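Local coordinates for protein TssK (Serratia sp. FS14, PDB 5Y0E) that probably serves as a trimeric baseplate component of the bacterial type VI secretion system, linking the baseplate to the membrane complex, at residues E128-D133 and V139-L144; E11-F14 and H18-Q21; F114-E119 and R123-E128. One frame throughout, in Å; residues are numbered along the deposited sequence.

Contact 1 of 3, residues E128-D133 and V139-L144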
loop_
_atom_site.group_PDB
_atom_site.type_symbol
_atom_site.label_atom_id
_atom_site.label_comp_id
_atom_site.label_asym_id
_atom_site.label_seq_id
_atom_site.Cartn_x
_atom_site.Cartn_y
_atom_site.Cartn_z
ATOM N N GLU A 128 -21.058 39.912 -11.001
ATOM C CA GLU A 128 -20.817 40.372 -12.355
ATOM C C GLU A 128 -19.326 40.426 -12.639
ATOM O O GLU A 128 -18.537 40.814 -11.778
ATOM C CB GLU A 128 -21.443 41.745 -12.580
ATOM C CG GLU A 128 -21.753 42.024 -14.029
ATOM C CD GLU A 128 -22.106 43.468 -14.269
ATOM O OE1 GLU A 128 -21.395 44.131 -15.055
ATOM O OE2 GLU A 128 -23.087 43.939 -13.655
ATOM N N ASN A 129 -18.948 40.030 -13.853
ATOM C CA ASN A 129 -17.563 40.103 -14.297
ATOM C C ASN A 129 -17.543 40.172 -15.815
ATOM O O ASN A 129 -18.482 39.737 -16.483
ATOM C CB ASN A 129 -16.749 38.906 -13.801
ATOM C CG ASN A 129 -15.311 39.261 -13.525
ATOM O OD1 ASN A 129 -14.819 40.295 -13.977
ATOM N ND2 ASN A 129 -14.628 38.413 -12.776
ATOM N N GLU A 130 -16.465 40.729 -16.363
ATOM C CA GLU A 130 -16.341 40.868 -17.804
ATOM C C GLU A 130 -15.119 40.124 -18.322
ATOM O O GLU A 130 -14.043 40.177 -17.724
ATOM C CB GLU A 130 -16.282 42.333 -18.229
ATOM C CG GLU A 130 -16.629 42.469 -19.704
ATOM C CD GLU A 130 -16.604 43.875 -20.261
ATOM O OE1 GLU A 130 -15.568 44.551 -20.112
ATOM O OE2 GLU A 130 -17.614 44.282 -20.885
ATOM N N VAL A 131 -15.292 39.447 -19.455
ATOM C CA VAL A 131 -14.305 38.515 -19.983
ATOM C C VAL A 131 -14.118 38.738 -21.472
ATOM O O VAL A 131 -15.087 38.946 -22.209
ATOM C CB VAL A 131 -14.718 37.057 -19.733
ATOM C CG1 VAL A 131 -14.697 36.764 -18.268
ATOM C CG2 VAL A 131 -16.101 36.804 -20.302
ATOM N N ASP A 132 -12.875 38.647 -21.919
ATOM C CA ASP A 132 -12.586 38.681 -23.335
ATOM C C ASP A 132 -13.156 37.454 -24.029
ATOM O O ASP A 132 -13.436 36.427 -23.411
ATOM C CB ASP A 132 -11.083 38.749 -23.569
ATOM C CG ASP A 132 -10.432 39.839 -22.771
ATOM O OD1 ASP A 132 -11.134 40.806 -22.430
ATOM O OD2 ASP A 132 -9.228 39.742 -22.483
ATOM N N ASP A 133 -13.352 37.587 -25.332
ATOM C CA ASP A 133 -13.594 36.438 -26.182
ATOM C C ASP A 133 -12.335 35.581 -26.235
ATOM O O ASP A 133 -11.214 36.087 -26.208
ATOM C CB ASP A 133 -13.991 36.912 -27.581
ATOM C CG ASP A 133 -14.617 35.829 -28.429
ATOM O OD1 ASP A 133 -14.022 34.747 -28.587
ATOM O OD2 ASP A 133 -15.703 36.075 -28.968
ATOM N N VAL A 139 -14.851 40.533 -31.175
ATOM C CA VAL A 139 -15.196 41.953 -31.177
ATOM C C VAL A 139 -14.679 42.628 -29.911
ATOM O O VAL A 139 -14.071 43.703 -29.961
ATOM C CB VAL A 139 -16.715 42.158 -31.336
ATOM C CG1 VAL A 139 -17.153 41.751 -32.731
ATOM C CG2 VAL A 139 -17.490 41.401 -30.281
ATOM N N GLY A 140 -14.877 41.993 -28.766
ATOM C CA GLY A 140 -14.487 42.596 -27.512
ATOM C C GLY A 140 -15.020 41.800 -26.340
ATOM O O GLY A 140 -15.729 40.797 -26.494
ATOM N N SER A 141 -14.663 42.276 -25.152
ATOM C CA SER A 141 -15.086 41.616 -23.930
ATOM C C SER A 141 -16.590 41.727 -23.756
ATOM O O SER A 141 -17.262 42.512 -24.418
ATOM C CB SER A 141 -14.366 42.218 -22.736
ATOM O OG SER A 141 -14.226 43.614 -22.899
ATOM N N ALA A 142 -17.116 40.911 -22.856
ATOM C CA ALA A 142 -18.543 40.855 -22.607
ATOM C C ALA A 142 -18.772 40.641 -21.124
ATOM O O ALA A 142 -18.000 39.946 -20.465
ATOM C CB ALA A 142 -19.204 39.743 -23.417
ATOM N N ALA A 143 -19.818 41.262 -20.598
ATOM C CA ALA A 143 -20.101 41.236 -19.175
ATOM C C ALA A 143 -21.047 40.085 -18.884
ATOM O O ALA A 143 -22.127 40.015 -19.468
ATOM C CB ALA A 143 -20.715 42.560 -18.734
ATOM N N LEU A 144 -20.649 39.184 -17.991
ATOM C CA LEU A 144 -21.494 38.054 -17.635
ATOM C C LEU A 144 -21.746 38.011 -16.139
ATOM O O LEU A 144 -21.010 38.587 -15.346
ATOM C CB LEU A 144 -20.884 36.710 -18.071
ATOM C CG LEU A 144 -20.409 36.487 -19.518
ATOM C CD1 LEU A 144 -20.251 35.014 -19.807
ATOM C CD2 LEU A 144 -21.333 37.105 -20.532
#
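N129 and L144 exchange a pair of backbone hydrogen bonds, N129 N to L144 O at 2.9 Å and L144 N to N129 O at 2.7 Å. Two residues on, V131 and A142 form a second hydrogen-bonded pair and likewise exchange two bonds; between the two lies the non-hydrogen-bonded pair E130 and A143, where the CA atoms approach to 4.0 Å. CA-H...O contacts fill in between, such as E130 CA to A142 O at 3.3 Å.

Polar side chains lie over the face that bears E130 and A143. E130 reaches across the neighbouring strand because CG stands anti to the backbone N (chi1 -161°) and the chain stays extended; this lays CG 3.0 Å from A142 O and lets S141 OG give a weak hydrogen bond to OE1 (3.2 Å). S141 CB also lies 3.5 Å from D132 OD1.

On the opposite face, beside N129, lies an apolar contact: V131 CG2 stands 4.4 Å from L144 CG, and L144 also packs on H19 of a neighbouring subunit. The whole is the outer end of an antiparallel beta hairpin built from strands 124-131 and 142-155, at the subunit interface of the trimer.

Contact 2 of 3, residues E11-F14 and H18-Q21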
loop_
_atom_site.group_PDB
_atom_site.type_symbol
_atom_site.label_atom_id
_atom_site.label_comp_id
_atom_site.label_asym_id
_atom_site.label_seq_id
_atom_site.Cartn_x
_atom_site.Cartn_y
_atom_site.Cartn_z
ATOM N N GLU A 11 -35.011 21.285 -33.309
ATOM C CA GLU A 11 -34.936 22.360 -34.282
ATOM C C GLU A 11 -36.147 23.265 -34.115
ATOM O O GLU A 11 -37.282 22.797 -34.062
ATOM C CB GLU A 11 -34.873 21.798 -35.698
ATOM C CG GLU A 11 -34.664 22.842 -36.756
ATOM C CD GLU A 11 -33.207 23.072 -37.062
ATOM O OE1 GLU A 11 -32.506 22.117 -37.456
ATOM O OE2 GLU A 11 -32.736 24.218 -36.908
ATOM N N GLY A 12 -35.905 24.560 -34.008
ATOM C CA GLY A 12 -36.976 25.498 -33.769
ATOM C C GLY A 12 -37.428 25.606 -32.335
ATOM O O GLY A 12 -38.394 26.324 -32.060
ATOM N N MET A 13 -36.781 24.903 -31.416
ATOM C CA MET A 13 -37.095 25.070 -30.010
ATOM C C MET A 13 -36.891 26.523 -29.616
ATOM O O MET A 13 -36.002 27.206 -30.121
ATOM C CB MET A 13 -36.203 24.160 -29.168
ATOM C CG MET A 13 -36.680 23.912 -27.744
ATOM S SD MET A 13 -35.674 22.667 -26.913
ATOM C CE MET A 13 -34.048 23.308 -27.242
ATOM N N PHE A 14 -37.735 27.019 -28.733
ATOM C CA PHE A 14 -37.510 28.351 -28.206
ATOM C C PHE A 14 -36.587 28.263 -26.996
ATOM O O PHE A 14 -36.843 27.493 -26.066
ATOM C CB PHE A 14 -38.816 29.032 -27.829
ATOM C CG PHE A 14 -38.616 30.410 -27.336
ATOM C CD1 PHE A 14 -37.812 31.286 -28.039
ATOM C CD2 PHE A 14 -39.179 30.826 -26.157
ATOM C CE1 PHE A 14 -37.593 32.556 -27.587
ATOM C CE2 PHE A 14 -38.967 32.101 -25.697
ATOM C CZ PHE A 14 -38.168 32.968 -26.416
ATOM N N HIS A 18 -33.786 27.941 -18.555
ATOM C CA HIS A 18 -33.949 26.602 -18.069
ATOM C C HIS A 18 -33.155 25.537 -18.824
ATOM O O HIS A 18 -32.656 24.623 -18.219
ATOM C CB HIS A 18 -35.419 26.257 -18.079
ATOM C CG HIS A 18 -36.303 27.361 -17.607
ATOM N ND1 HIS A 18 -35.831 28.464 -16.942
ATOM C CD2 HIS A 18 -37.634 27.540 -17.725
ATOM C CE1 HIS A 18 -36.831 29.271 -16.664
ATOM N NE2 HIS A 18 -37.938 28.733 -17.127
ATOM N N HIS A 19 -33.076 25.624 -20.141
ATOM C CA HIS A 19 -32.301 24.698 -20.906
ATOM C C HIS A 19 -30.873 24.642 -20.438
ATOM O O HIS A 19 -30.367 23.594 -20.150
ATOM C CB HIS A 19 -32.330 25.093 -22.361
ATOM C CG HIS A 19 -33.680 25.003 -22.962
ATOM N ND1 HIS A 19 -34.348 26.096 -23.441
ATOM C CD2 HIS A 19 -34.503 23.953 -23.136
ATOM C CE1 HIS A 19 -35.527 25.726 -23.885
ATOM N NE2 HIS A 19 -35.646 24.428 -23.712
ATOM N N PHE A 20 -30.208 25.772 -20.375
ATOM C CA PHE A 20 -28.841 25.768 -19.955
ATOM C C PHE A 20 -28.695 25.319 -18.528
ATOM O O PHE A 20 -27.758 24.663 -18.184
ATOM C CB PHE A 20 -28.259 27.141 -20.144
ATOM C CG PHE A 20 -28.314 27.605 -21.544
ATOM C CD1 PHE A 20 -29.463 28.138 -22.050
ATOM C CD2 PHE A 20 -27.231 27.484 -22.359
ATOM C CE1 PHE A 20 -29.529 28.555 -23.342
ATOM C CE2 PHE A 20 -27.287 27.901 -23.655
ATOM C CZ PHE A 20 -28.444 28.436 -24.147
ATOM N N GLN A 21 -29.643 25.686 -17.699
ATOM C CA GLN A 21 -29.621 25.302 -16.300
ATOM C C GLN A 21 -29.668 23.789 -16.148
ATOM O O GLN A 21 -28.795 23.186 -15.519
ATOM C CB GLN A 21 -30.793 25.962 -15.581
ATOM C CG GLN A 21 -30.720 27.468 -15.552
ATOM C CD GLN A 21 -31.930 28.089 -14.891
ATOM O OE1 GLN A 21 -32.899 27.408 -14.583
ATOM N NE2 GLN A 21 -31.886 29.389 -14.697
#
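Segment 11-14, an irregular loop, and segment 18-21, a turn of helix 17-37, keep their backbones well apart: the nearest CA atoms, those of F14 and H19, are 9.7 Å from each other. G12 takes a positive phi (81°) at which a CB would press on the carbonyl O of E11, a conformation that suits glycine. Past it the chain is extended through M13 and F14. No hydrogen bond joins the segments, and the gap is bridged by M13, by the carbonyl of F14 and by the imidazole of H19.

M13 and H19 approach from opposite directions. With CG anti to the backbone N (chi1 -163°) and chi2 also extended, the thioether is carried out to the ring; the bend at chi3 (50°) then folds the methyl over it. CE lies over one face in a CH-pi contact, 4.2 Å from the centroid of the H19 ring and displaced toward the rim. The sulfur meets the same ring obliquely, M13 SD standing 3.7 Å from H19 NE2.

At the ring's edge, near its plane, F14 O comes within 3.1 Å of H19 CE1, a carbon that polarisation of the imidazole would make a fitting neighbour for a carbonyl oxygen. Meanwhile H19 ND1 accepts a hydrogen bond from R16 N, so the ring is engaged on a face and along its edge. One adjoining subunit packs L144 against H19, and the other stacks W9 on F20. This is a Met-aromatic contact between an N-terminal loop and the first turn of the helix that follows, set within the intersubunit contacts of the trimer.

Contact 3 of 3, residues F114-E119 and R123-E128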
loop_
_atom_site.group_PDB
_atom_site.type_symbol
_atom_site.label_atom_id
_atom_site.label_comp_id
_atom_site.label_asym_id
_atom_site.label_seq_id
_atom_site.Cartn_x
_atom_site.Cartn_y
_atom_site.Cartn_z
ATOM N N PHE A 114 -29.166 36.758 -5.973
ATOM C CA PHE A 114 -28.435 37.913 -6.414
ATOM C C PHE A 114 -28.142 38.865 -5.267
ATOM O O PHE A 114 -27.341 39.774 -5.389
ATOM C CB PHE A 114 -29.216 38.586 -7.529
ATOM C CG PHE A 114 -29.550 37.670 -8.661
ATOM C CD1 PHE A 114 -30.619 36.829 -8.582
ATOM C CD2 PHE A 114 -28.782 37.641 -9.790
ATOM C CE1 PHE A 114 -30.924 35.976 -9.606
ATOM C CE2 PHE A 114 -29.082 36.787 -10.823
ATOM C CZ PHE A 114 -30.158 35.955 -10.731
ATOM N N GLN A 115 -28.737 38.553 -4.136
ATOM C CA GLN A 115 -28.612 39.342 -2.949
ATOM C C GLN A 115 -28.369 38.424 -1.790
ATOM O O GLN A 115 -29.172 37.549 -1.543
ATOM C CB GLN A 115 -29.954 39.981 -2.728
ATOM C CG GLN A 115 -29.962 41.452 -2.434
ATOM C CD GLN A 115 -31.368 41.894 -2.148
ATOM O OE1 GLN A 115 -32.151 41.126 -1.596
ATOM N NE2 GLN A 115 -31.712 43.112 -2.548
ATOM N N GLU A 116 -27.242 38.636 -1.131
ATOM C CA GLU A 116 -26.876 37.837 -0.003
ATOM C C GLU A 116 -27.887 38.048 1.053
ATOM O O GLU A 116 -28.395 39.119 1.270
ATOM C CB GLU A 116 -25.502 38.199 0.548
ATOM C CG GLU A 116 -24.436 37.105 0.484
ATOM C CD GLU A 116 -24.930 35.701 0.769
ATOM O OE1 GLU A 116 -25.584 35.472 1.779
ATOM O OE2 GLU A 116 -24.653 34.810 -0.033
ATOM N N SER A 117 -28.174 36.977 1.720
ATOM C CA SER A 117 -29.107 37.008 2.779
ATOM C C SER A 117 -28.718 35.904 3.736
ATOM O O SER A 117 -28.041 34.958 3.388
ATOM C CB SER A 117 -30.497 36.810 2.201
ATOM O OG SER A 117 -31.494 36.780 3.185
ATOM N N PRO A 118 -29.179 35.982 4.976
ATOM C CA PRO A 118 -28.898 34.898 5.907
ATOM C C PRO A 118 -29.949 33.813 5.694
ATOM O O PRO A 118 -30.930 34.021 4.999
ATOM C CB PRO A 118 -29.137 35.564 7.238
ATOM C CG PRO A 118 -30.294 36.464 6.951
ATOM C CD PRO A 118 -30.154 36.925 5.531
ATOM N N GLU A 119 -29.724 32.626 6.205
ATOM C CA GLU A 119 -30.748 31.605 6.079
ATOM C C GLU A 119 -31.335 31.291 4.693
ATOM O O GLU A 119 -32.489 30.943 4.585
ATOM C CB GLU A 119 -31.903 32.058 6.931
ATOM C CG GLU A 119 -32.141 33.540 6.780
ATOM C CD GLU A 119 -33.376 33.830 5.975
ATOM O OE1 GLU A 119 -34.373 33.122 6.153
ATOM O OE2 GLU A 119 -33.360 34.770 5.171
ATOM N N ARG A 123 -27.294 27.651 -3.492
ATOM C CA ARG A 123 -25.936 27.216 -3.606
ATOM C C ARG A 123 -25.051 28.267 -4.210
ATOM O O ARG A 123 -23.871 28.269 -3.998
ATOM C CB ARG A 123 -25.866 25.944 -4.427
ATOM C CG ARG A 123 -26.263 24.715 -3.655
ATOM C CD ARG A 123 -26.581 23.532 -4.528
ATOM N NE ARG A 123 -25.412 23.074 -5.228
ATOM C CZ ARG A 123 -24.606 22.123 -4.798
ATOM N NH1 ARG A 123 -24.836 21.522 -3.666
ATOM N NH2 ARG A 123 -23.572 21.768 -5.513
ATOM N N TYR A 124 -25.628 29.189 -4.944
ATOM C CA TYR A 124 -24.815 30.183 -5.581
ATOM C C TYR A 124 -25.239 31.607 -5.367
ATOM O O TYR A 124 -26.386 31.891 -5.154
ATOM C CB TYR A 124 -24.776 29.912 -7.073
ATOM C CG TYR A 124 -24.056 28.656 -7.454
ATOM C CD1 TYR A 124 -22.719 28.670 -7.693
ATOM C CD2 TYR A 124 -24.723 27.468 -7.578
ATOM C CE1 TYR A 124 -22.054 27.538 -8.038
ATOM C CE2 TYR A 124 -24.066 26.327 -7.922
ATOM C CZ TYR A 124 -22.727 26.374 -8.154
ATOM O OH TYR A 124 -22.055 25.249 -8.498
ATOM N N LEU A 125 -24.267 32.498 -5.417
ATOM C CA LEU A 125 -24.503 33.912 -5.313
ATOM C C LEU A 125 -23.975 34.485 -6.594
ATOM O O LEU A 125 -22.823 34.336 -6.898
ATOM C CB LEU A 125 -23.752 34.510 -4.161
ATOM C CG LEU A 125 -23.924 36.008 -4.116
ATOM C CD1 LEU A 125 -25.322 36.343 -3.672
ATOM C CD2 LEU A 125 -22.895 36.618 -3.205
ATOM N N ALA A 126 -24.820 35.179 -7.324
ATOM C CA ALA A 126 -24.444 35.707 -8.624
ATOM C C ALA A 126 -23.662 37.001 -8.475
ATOM O O ALA A 126 -23.972 37.834 -7.626
ATOM C CB ALA A 126 -25.682 35.942 -9.480
ATOM N N TYR A 127 -22.638 37.160 -9.304
ATOM C CA TYR A 127 -21.829 38.362 -9.325
ATOM C C TYR A 127 -21.447 38.671 -10.763
ATOM O O TYR A 127 -21.494 37.810 -11.640
ATOM C CB TYR A 127 -20.581 38.217 -8.464
ATOM C CG TYR A 127 -19.564 37.228 -8.984
ATOM C CD1 TYR A 127 -19.742 35.864 -8.821
ATOM C CD2 TYR A 127 -18.412 37.659 -9.603
ATOM C CE1 TYR A 127 -18.817 34.975 -9.269
ATOM C CE2 TYR A 127 -17.482 36.772 -10.056
ATOM C CZ TYR A 127 -17.689 35.432 -9.888
ATOM O OH TYR A 127 -16.756 34.552 -10.349
ATOM N N GLU A 128 -21.058 39.912 -11.001
ATOM C CA GLU A 128 -20.817 40.372 -12.355
ATOM C C GLU A 128 -19.326 40.426 -12.639
ATOM O O GLU A 128 -18.537 40.814 -11.778
ATOM C CB GLU A 128 -21.443 41.745 -12.580
ATOM C CG GLU A 128 -21.753 42.024 -14.029
ATOM C CD GLU A 128 -22.106 43.468 -14.269
ATOM O OE1 GLU A 128 -21.395 44.131 -15.055
ATOM O OE2 GLU A 128 -23.087 43.939 -13.655
#
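F114 packs its ring against A126 of strand 124-131, next to the edge strand of a mixed beta-sheet. That short edge strand, 112-113, lies parallel to strand 124-131, and segment 114-119 begins the irregular connection between them. Backbone bonds tie I113 to Y124 and A126, so the loop departs directly from the paired edge; across 114-119 and 123-128 themselves no hydrogen bond forms, and the contact is one of side-chain packing.

The apolar contact belongs to A126, whose CB points toward the loop. It meets the F114 ring obliquely at 3.5 Å from CD2, with CE2 at 3.8 Å. The F114 CA and A126 CA are 5.1 Å apart, although the CB of F114 itself heads away from the strand; the ring is brought back by its first torsion, with CG anti to the carbonyl carbon (chi1 -55°). T10 of one neighbouring subunit and V137 of the other also pack on F114, while V8 of the former packs on A126.

L125 packs instead against the backbone of the loop and the E116 side chain. Its CD1 lies against the loop backbone, 4.1 Å from F114 C and 3.9 Å from E116 N.

Charge enters through E116, whose side chain crosses that of L125 at about a right angle. A bend at chi2 (-38°) turns the carboxylate back toward the strand, so that the leucine methyls adjoin an acidic group already paired: OE2 makes a salt bridge with R150 of strand 142-155. The other oxygen, OE1, accepts a weak bond from S117 N. On the leucine side, E116 OE2 itself stands 4.0 Å from L125 CD1.

How the contacts relate
From the N terminus, contact 2 first folds the last part of the loop after strand 6-7 onto the start of helix 17-37. Contact 3 follows, spanning the loop from strand 112-113 into 124-131, and contact 1 closes the hairpin between 124-131 and 142-155. The three lie in series, none nested or crossed. Contacts 3 and 1 share E128, the former using the start of strand 124-131 and the latter its end, within one sheet. Contact 2 stands apart within the chain, its nearest atoms about 11 Å from contact 1 and about 8 Å from contact 3. Across the trimer contacts 1 and 2 meet: H18, H19 and Q21 of one subunit adjoin the hairpin of another.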